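Local coordinates for protein thiosulfate sulfurtransferase RDL2, mitochondrial (Saccharomyces cerevisiae, PDB 6K6R) that catalyses the transfer of sulfane sulfur from thiosulfate to cyanide, yielding thiocyanate and sulfite, as a single-domain mitochondrial rhodanese, at residues L50-R55 with T67-P72; V54-E59 with V73-G78. All coordinates share one frame; numbering follows the deposited sequence.

Interaction 1 of 2, residues L50-R55 with T67-P72; sequences LLVDVR and TTINIP
Val52 and Asp53 pair in parallel with Ile69 and Asn70, joining an inner strand of the rhodanese sheet to the short edge strand 69-70 that follows it in a beta-alpha-beta crossover. The backbone bonds alternate: Ile69 N gives to Leu51 O, Asp53 N to Ile69 O at 2.8 Å, and Ile71 N to Asp53 O. The side chain of Asn70 extends the link beyond the paired residues, as far as Arg55. Its CG stands anti to the backbone N (chi1 -178°), which carries the amide forward alongside the end of segment 50-55, where ND2 gives one hydrogen to Asp53 O at 2.9 Å and the other to Arg55 O at 3.0 Å. Both acceptors lie in the amide plane, although ND2 sits well above the carbonyl plane of Asp53. A leucine in place of Asn70 would probably leave Arg55 O without this donor and the turn after the strand less firmly tied. Asp53 shapes that turn too: OD1 accepts from Arg55 N in an Asx turn, while Arg55 grips the carboxylate side-on through NE and NH2. A water bridges Asp53 OD2 and Thr68 OG1, which is also bonded to Met65 O. On the opposite face of the sheet from Asn70, Val52 CG2 rests on Ile69 CD1 at 3.9 Å. Strand 101-104 flanks Val52 through Phe104, helix 35-43 packs on Leu51, and helix 57-60 covers Asn70.

Interaction 2 of 2, residues V54-E59 with V73-G78; sequences VREPKE and VNSAPG
Val54 and Val73 form the close, buried end of this contact, whereas Glu56 and Ser75 meet at its more open, polar end. At the buried end Val73 N gives a long hydrogen bond to Val54 O at 3.3 Å. Val73 CG1, between the backbone N and the carbonyl carbon (chi1 52°), reaches CB of Val54 at 3.9 Å, and helix 111-121 borders both valines, through Ala115 at Val54 and Arg111 at Val73. A water lies between the two ends, giving to Val54 O and Glu56 OE2 and accepting from Asn74 N. Farther out, Glu56 folds at chi2 (-53°) and carries its carboxylate across to the turn of 73-75. OE1 accepts from Ser75 OG, a bond modelled as very short and therefore of doubtful length, while OE2 takes a weak bond from Ser75 N. On the outer side Lys58, itself exposed, curls back at its own chi2 and brings NZ to 2.9 Å from Glu56 OE1, a salt bridge on the anti lone pair of that oxygen. Glu56 is also the N-cap of helix 57-60, and its backbone N gives to Glu59 OE1, an oxygen paired with Arg111 as well. One carboxylate thus gathers a lysine, a serine and a water, and the positive charge of Lys58 would be expected to keep it ionised at this partly exposed position.

Overall arrangement
The two interactions have centres about 9 Å apart and follow one another along the same pair of chain segments. Interaction 1 lies near the middle of the domain, where strands 49-53 and 69-70 pair at one side of the parallel sheet; interaction 2 lies beyond their C-terminal ends, between the start of helix 57-60 and the loop leading to helix 84-91. They share Val54 and Arg55, and they touch where Pro72 packs on Glu56 and Pro57. The strand pairing therefore passes directly into contacts between the connections that leave it. Arg55 also packs on Ala107, the neighbour of Cys106, which was found as a persulfide and is the predicted catalytic residue.

Interaction 1 of 2, residues L50-R55 with T67-P72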
ATOM      1  N   LEU A  50      -1.302  -7.129  -1.808  1.00 30.57           N
ATOM      2  CA  LEU A  50      -0.561  -6.047  -2.441  1.00 24.63           C
ATOM      3  C   LEU A  50      -0.130  -5.053  -1.374  1.00 23.62           C
ATOM      4  O   LEU A  50      -0.961  -4.580  -0.593  1.00 26.12           O
ATOM      5  CB  LEU A  50      -1.408  -5.335  -3.504  1.00 19.92           C
ATOM      6  CG  LEU A  50      -1.598  -6.040  -4.847  1.00 29.25           C
ATOM      7  CD1 LEU A  50      -2.890  -5.584  -5.501  1.00 24.89           C
ATOM      8  CD2 LEU A  50      -0.413  -5.780  -5.762  1.00 24.83           C
ATOM      9  N   LEU A  51       1.162  -4.740  -1.343  1.00 16.48           N
ATOM     10  CA  LEU A  51       1.695  -3.738  -0.429  1.00 21.64           C
ATOM     11  C   LEU A  51       1.609  -2.370  -1.097  1.00 24.14           C
ATOM     12  O   LEU A  51       2.236  -2.140  -2.136  1.00 24.50           O
ATOM     13  CB  LEU A  51       3.134  -4.073  -0.042  1.00 24.77           C
ATOM     14  CG  LEU A  51       3.303  -5.373   0.746  1.00 24.47           C
ATOM     15  CD1 LEU A  51       4.653  -6.012   0.459  1.00 24.95           C
ATOM     16  CD2 LEU A  51       3.129  -5.124   2.235  1.00 17.01           C
ATOM     17  N   VAL A  52       0.832  -1.467  -0.503  1.00 18.42           N
ATOM     18  CA  VAL A  52       0.525  -0.170  -1.096  1.00 20.37           C
ATOM     19  C   VAL A  52       1.319   0.903  -0.363  1.00 15.91           C
ATOM     20  O   VAL A  52       1.154   1.091   0.849  1.00 20.14           O
ATOM     21  CB  VAL A  52      -0.979   0.133  -1.046  1.00 22.82           C
ATOM     22  CG1 VAL A  52      -1.250   1.549  -1.534  1.00 30.90           C
ATOM     23  CG2 VAL A  52      -1.752  -0.879  -1.877  1.00 14.24           C
ATOM     24  N   ASP A  53       2.175   1.607  -1.100  1.00 29.28           N
ATOM     25  CA  ASP A  53       2.905   2.755  -0.576  1.00 25.22           C
ATOM     26  C   ASP A  53       2.098   4.014  -0.875  1.00 18.07           C
ATOM     27  O   ASP A  53       1.811   4.311  -2.040  1.00 25.79           O
ATOM     28  CB  ASP A  53       4.299   2.839  -1.199  1.00 25.38           C
ATOM     29  CG  ASP A  53       5.206   3.836  -0.492  1.00 32.64           C
ATOM     30  OD1 ASP A  53       4.698   4.753   0.188  1.00 34.25           O
ATOM     31  OD2 ASP A  53       6.441   3.699  -0.619  1.00 38.41           O
ATOM     32  N   VAL A  54       1.734   4.752   0.176  1.00 20.36           N
ATOM     33  CA  VAL A  54       0.883   5.927   0.029  1.00 27.14           C
ATOM     34  C   VAL A  54       1.667   7.228   0.095  1.00 29.68           C
ATOM     35  O   VAL A  54       1.061   8.307   0.059  1.00 23.16           O
ATOM     36  CB  VAL A  54      -0.242   5.924   1.082  1.00 17.82           C
ATOM     37  CG1 VAL A  54      -1.033   4.632   0.991  1.00 20.63           C
ATOM     38  CG2 VAL A  54       0.334   6.106   2.476  1.00 20.62           C
ATOM     39  N   ARG A  55       2.993   7.162   0.186  1.00 29.80           N
ATOM     40  CA  ARG A  55       3.799   8.370   0.161  1.00 25.49           C
ATOM     41  C   ARG A  55       3.721   9.033  -1.212  1.00 28.12           C
ATOM     42  O   ARG A  55       3.242   8.455  -2.193  1.00 26.74           O
ATOM     43  CB  ARG A  55       5.255   8.059   0.502  1.00 29.07           C
ATOM     44  CG  ARG A  55       5.501   7.647   1.941  1.00 25.91           C
ATOM     45  CD  ARG A  55       6.919   7.136   2.102  1.00 23.01           C
ATOM     46  NE  ARG A  55       7.264   6.194   1.042  1.00 26.82           N
ATOM     47  CZ  ARG A  55       8.509   5.880   0.697  1.00 27.75           C
ATOM     48  NH1 ARG A  55       9.534   6.436   1.326  1.00 32.57           N
ATOM     49  NH2 ARG A  55       8.726   5.011  -0.281  1.00 28.53           N
ATOM     50  N   THR A  67       8.440  -4.587  -4.678  1.00 23.64           N
ATOM     51  CA  THR A  67       7.135  -5.205  -4.917  1.00 24.90           C
ATOM     52  C   THR A  67       5.962  -4.317  -4.513  1.00 28.19           C
ATOM     53  O   THR A  67       4.812  -4.762  -4.607  1.00 27.29           O
ATOM     54  CB  THR A  67       6.975  -6.566  -4.220  1.00 32.94           C
ATOM     55  OG1 THR A  67       6.884  -6.376  -2.802  1.00 37.79           O
ATOM     56  CG2 THR A  67       8.154  -7.477  -4.539  1.00 37.30           C
ATOM     57  N   THR A  68       6.201  -3.083  -4.080  1.00 20.77           N
ATOM     58  CA  THR A  68       5.101  -2.204  -3.715  1.00 29.78           C
ATOM     59  C   THR A  68       4.555  -1.475  -4.938  1.00 29.16           C
ATOM     60  O   THR A  68       5.234  -1.312  -5.956  1.00 33.90           O
ATOM     61  CB  THR A  68       5.540  -1.172  -2.674  1.00 24.67           C
ATOM     62  OG1 THR A  68       6.739  -0.521  -3.114  1.00 22.86           O
ATOM     63  CG2 THR A  68       5.788  -1.835  -1.341  1.00 26.48           C
ATOM     64  N   ILE A  69       3.307  -1.032  -4.822  1.00 30.48           N
ATOM     65  CA  ILE A  69       2.698  -0.105  -5.767  1.00 19.81           C
ATOM     66  C   ILE A  69       2.504   1.223  -5.050  1.00 27.55           C
ATOM     67  O   ILE A  69       2.222   1.253  -3.847  1.00 26.35           O
ATOM     68  CB  ILE A  69       1.363  -0.640  -6.322  1.00 31.03           C
ATOM     69  CG1 ILE A  69       0.353  -0.869  -5.196  1.00 28.96           C
ATOM     70  CG2 ILE A  69       1.589  -1.925  -7.108  1.00 31.24           C
ATOM     71  CD1 ILE A  69      -1.055  -1.154  -5.685  1.00 26.37           C
ATOM     72  N   ASN A  70       2.678   2.322  -5.783  1.00 34.20           N
ATOM     73  CA  ASN A  70       2.615   3.662  -5.210  1.00 26.16           C
ATOM     74  C   ASN A  70       1.268   4.283  -5.556  1.00 22.41           C
ATOM     75  O   ASN A  70       0.977   4.544  -6.728  1.00 26.20           O
ATOM     76  CB  ASN A  70       3.766   4.527  -5.720  1.00 19.47           C
ATOM     77  CG  ASN A  70       3.762   5.921  -5.116  1.00 28.73           C
ATOM     78  OD1 ASN A  70       4.238   6.875  -5.728  1.00 39.20           O
ATOM     79  ND2 ASN A  70       3.226   6.043  -3.904  1.00 25.50           N
ATOM     80  N   ILE A  71       0.446   4.507  -4.537  1.00 31.85           N
ATOM     81  CA  ILE A  71      -0.815   5.228  -4.687  1.00 33.80           C
ATOM     82  C   ILE A  71      -0.806   6.376  -3.685  1.00 27.66           C
ATOM     83  O   ILE A  71      -1.187   6.186  -2.521  1.00 28.85           O
ATOM     84  CB  ILE A  71      -2.024   4.302  -4.486  1.00 26.09           C
ATOM     85  CG1 ILE A  71      -1.977   3.138  -5.479  1.00 27.58           C
ATOM     86  CG2 ILE A  71      -3.323   5.074  -4.647  1.00 19.88           C
ATOM     87  CD1 ILE A  71      -3.223   2.277  -5.472  1.00 36.05           C
ATOM     88  N   PRO A  72      -0.373   7.573  -4.084  1.00 33.22           N
ATOM     89  CA  PRO A  72      -0.221   8.665  -3.112  1.00 30.32           C
ATOM     90  C   PRO A  72      -1.576   9.175  -2.639  1.00 27.56           C
ATOM     91  O   PRO A  72      -2.434   9.543  -3.443  1.00 27.31           O
ATOM     92  CB  PRO A  72       0.551   9.733  -3.894  1.00 21.73           C
ATOM     93  CG  PRO A  72       0.230   9.464  -5.324  1.00 23.20           C
ATOM     94  CD  PRO A  72      -0.027   7.986  -5.455  1.00 24.80           C
TER
HETATM   95  O   HOH W   1       2.888  -5.865  -3.418  1.00 27.89           O
HETATM   96  O   HOH W   2       7.565   1.720  -1.570  1.00 31.77           O

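Interaction 2 of 2, residues V54-E59 with V73-G78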
ATOM      1  N   VAL A  54       1.734   4.752   0.176  1.00 20.36           N
ATOM      2  CA  VAL A  54       0.883   5.927   0.029  1.00 27.14           C
ATOM      3  C   VAL A  54       1.667   7.228   0.095  1.00 29.68           C
ATOM      4  O   VAL A  54       1.061   8.307   0.059  1.00 23.16           O
ATOM      5  CB  VAL A  54      -0.242   5.924   1.082  1.00 17.82           C
ATOM      6  CG1 VAL A  54      -1.033   4.632   0.991  1.00 20.63           C
ATOM      7  CG2 VAL A  54       0.334   6.106   2.476  1.00 20.62           C
ATOM      8  N   ARG A  55       2.993   7.162   0.186  1.00 29.80           N
ATOM      9  CA  ARG A  55       3.799   8.370   0.161  1.00 25.49           C
ATOM     10  C   ARG A  55       3.721   9.033  -1.212  1.00 28.12           C
ATOM     11  O   ARG A  55       3.242   8.455  -2.193  1.00 26.74           O
ATOM     12  CB  ARG A  55       5.255   8.059   0.502  1.00 29.07           C
ATOM     13  CG  ARG A  55       5.501   7.647   1.941  1.00 25.91           C
ATOM     14  CD  ARG A  55       6.919   7.136   2.102  1.00 23.01           C
ATOM     15  NE  ARG A  55       7.264   6.194   1.042  1.00 26.82           N
ATOM     16  CZ  ARG A  55       8.509   5.880   0.697  1.00 27.75           C
ATOM     17  NH1 ARG A  55       9.534   6.436   1.326  1.00 32.57           N
ATOM     18  NH2 ARG A  55       8.726   5.011  -0.281  1.00 28.53           N
ATOM     19  N   GLU A  56       4.203  10.270  -1.273  1.00 31.21           N
ATOM     20  CA  GLU A  56       4.291  10.963  -2.543  1.00 35.10           C
ATOM     21  C   GLU A  56       5.436  10.384  -3.371  1.00 33.33           C
ATOM     22  O   GLU A  56       6.448   9.941  -2.818  1.00 39.10           O
ATOM     23  CB  GLU A  56       4.505  12.457  -2.322  1.00 26.15           C
ATOM     24  CG  GLU A  56       3.268  13.184  -1.825  1.00 20.08           C
ATOM     25  CD  GLU A  56       2.058  12.935  -2.705  1.00 28.64           C
ATOM     26  OE1 GLU A  56       2.196  13.020  -3.942  1.00 33.79           O
ATOM     27  OE2 GLU A  56       0.970  12.652  -2.162  1.00 28.17           O
ATOM     28  N   PRO A  57       5.298  10.364  -4.700  1.00 32.25           N
ATOM     29  CA  PRO A  57       6.397   9.857  -5.541  1.00 35.68           C
ATOM     30  C   PRO A  57       7.716  10.553  -5.272  1.00 35.87           C
ATOM     31  O   PRO A  57       8.783   9.969  -5.506  1.00 30.28           O
ATOM     32  CB  PRO A  57       5.897  10.126  -6.968  1.00 26.47           C
ATOM     33  CG  PRO A  57       4.419  10.209  -6.847  1.00 23.50           C
ATOM     34  CD  PRO A  57       4.141  10.800  -5.499  1.00 26.33           C
ATOM     35  N   LYS A  58       7.669  11.792  -4.776  1.00 40.46           N
ATOM     36  CA  LYS A  58       8.891  12.494  -4.404  1.00 38.28           C
ATOM     37  C   LYS A  58       9.635  11.757  -3.294  1.00 44.08           C
ATOM     38  O   LYS A  58      10.869  11.683  -3.310  1.00 42.16           O
ATOM     39  CB  LYS A  58       8.573  13.942  -3.996  1.00 40.78           C
ATOM     40  CG  LYS A  58       7.659  14.740  -4.962  1.00 60.54           C
ATOM     41  CD  LYS A  58       6.165  14.452  -4.775  1.00 48.59           C
ATOM     42  CE  LYS A  58       5.383  14.653  -6.070  1.00 43.74           C
ATOM     43  NZ  LYS A  58       3.979  14.157  -5.962  1.00 40.33           N
ATOM     44  N   GLU A  59       8.903  11.186  -2.335  1.00 40.74           N
ATOM     45  CA  GLU A  59       9.542  10.427  -1.264  1.00 27.02           C
ATOM     46  C   GLU A  59       9.950   9.028  -1.711  1.00 33.26           C
ATOM     47  O   GLU A  59      10.929   8.477  -1.193  1.00 34.71           O
ATOM     48  CB  GLU A  59       8.610  10.330  -0.054  1.00 35.21           C
ATOM     49  CG  GLU A  59       8.060  11.664   0.411  1.00 35.10           C
ATOM     50  CD  GLU A  59       6.901  11.508   1.373  1.00 43.75           C
ATOM     51  OE1 GLU A  59       5.751  11.787   0.971  1.00 32.58           O
ATOM     52  OE2 GLU A  59       7.142  11.104   2.531  1.00 30.93           O
ATOM     53  N   VAL A  73      -1.758   9.194  -1.318  1.00 30.46           N
ATOM     54  CA  VAL A  73      -3.050   9.561  -0.749  1.00 27.67           C
ATOM     55  C   VAL A  73      -3.247  11.074  -0.769  1.00 26.10           C
ATOM     56  O   VAL A  73      -4.352  11.562  -1.028  1.00 24.33           O
ATOM     57  CB  VAL A  73      -3.186   8.977   0.671  1.00 21.99           C
ATOM     58  CG1 VAL A  73      -1.979   9.342   1.525  1.00 18.57           C
ATOM     59  CG2 VAL A  73      -4.478   9.440   1.326  1.00 18.35           C
ATOM     60  N   ASN A  74      -2.184  11.840  -0.510  1.00 23.93           N
ATOM     61  CA  ASN A  74      -2.297  13.295  -0.538  1.00 33.75           C
ATOM     62  C   ASN A  74      -2.590  13.797  -1.947  1.00 30.69           C
ATOM     63  O   ASN A  74      -3.473  14.639  -2.147  1.00 37.41           O
ATOM     64  CB  ASN A  74      -1.017  13.937   0.001  1.00 30.82           C
ATOM     65  CG  ASN A  74      -0.933  13.893   1.512  1.00 37.95           C
ATOM     66  OD1 ASN A  74      -1.933  13.682   2.198  1.00 44.74           O
ATOM     67  ND2 ASN A  74       0.268  14.093   2.042  1.00 33.56           N
ATOM     68  N   SER A  75      -1.858  13.288  -2.941  1.00 38.75           N
ATOM     69  CA  SER A  75      -2.043  13.756  -4.311  1.00 30.46           C
ATOM     70  C   SER A  75      -3.359  13.256  -4.896  1.00 36.70           C
ATOM     71  O   SER A  75      -4.150  14.043  -5.427  1.00 32.92           O
ATOM     72  CB  SER A  75      -0.865  13.315  -5.181  1.00 26.22           C
ATOM     73  OG  SER A  75       0.305  14.047  -4.863  1.00 35.16           O
ATOM     74  N   ALA A  76      -3.610  11.950  -4.811  1.00 34.43           N
ATOM     75  CA  ALA A  76      -4.778  11.325  -5.432  1.00 31.59           C
ATOM     76  C   ALA A  76      -5.518  10.477  -4.407  1.00 29.00           C
ATOM     77  O   ALA A  76      -5.387   9.245  -4.389  1.00 36.51           O
ATOM     78  CB  ALA A  76      -4.372  10.484  -6.643  1.00 33.11           C
ATOM     79  N   PRO A  77      -6.315  11.104  -3.536  1.00 26.31           N
ATOM     80  CA  PRO A  77      -7.102  10.322  -2.568  1.00 25.43           C
ATOM     81  C   PRO A  77      -8.232   9.530  -3.203  1.00 24.27           C
ATOM     82  O   PRO A  77      -8.640   8.509  -2.638  1.00 28.03           O
ATOM     83  CB  PRO A  77      -7.638  11.388  -1.604  1.00 23.11           C
ATOM     84  CG  PRO A  77      -7.642  12.648  -2.402  1.00 28.96           C
ATOM     85  CD  PRO A  77      -6.483  12.555  -3.349  1.00 31.34           C
ATOM     86  N   GLY A  78      -8.747   9.958  -4.352  1.00 23.87           N
ATOM     87  CA  GLY A  78      -9.780   9.206  -5.039  1.00 15.67           C
ATOM     88  C   GLY A  78      -9.227   8.261  -6.086  1.00 20.85           C
ATOM     89  O   GLY A  78      -9.943   7.861  -7.008  1.00 27.49           O
TER
HETATM   90  O   HOH W   3       0.780  11.249   0.417  1.00 24.46           O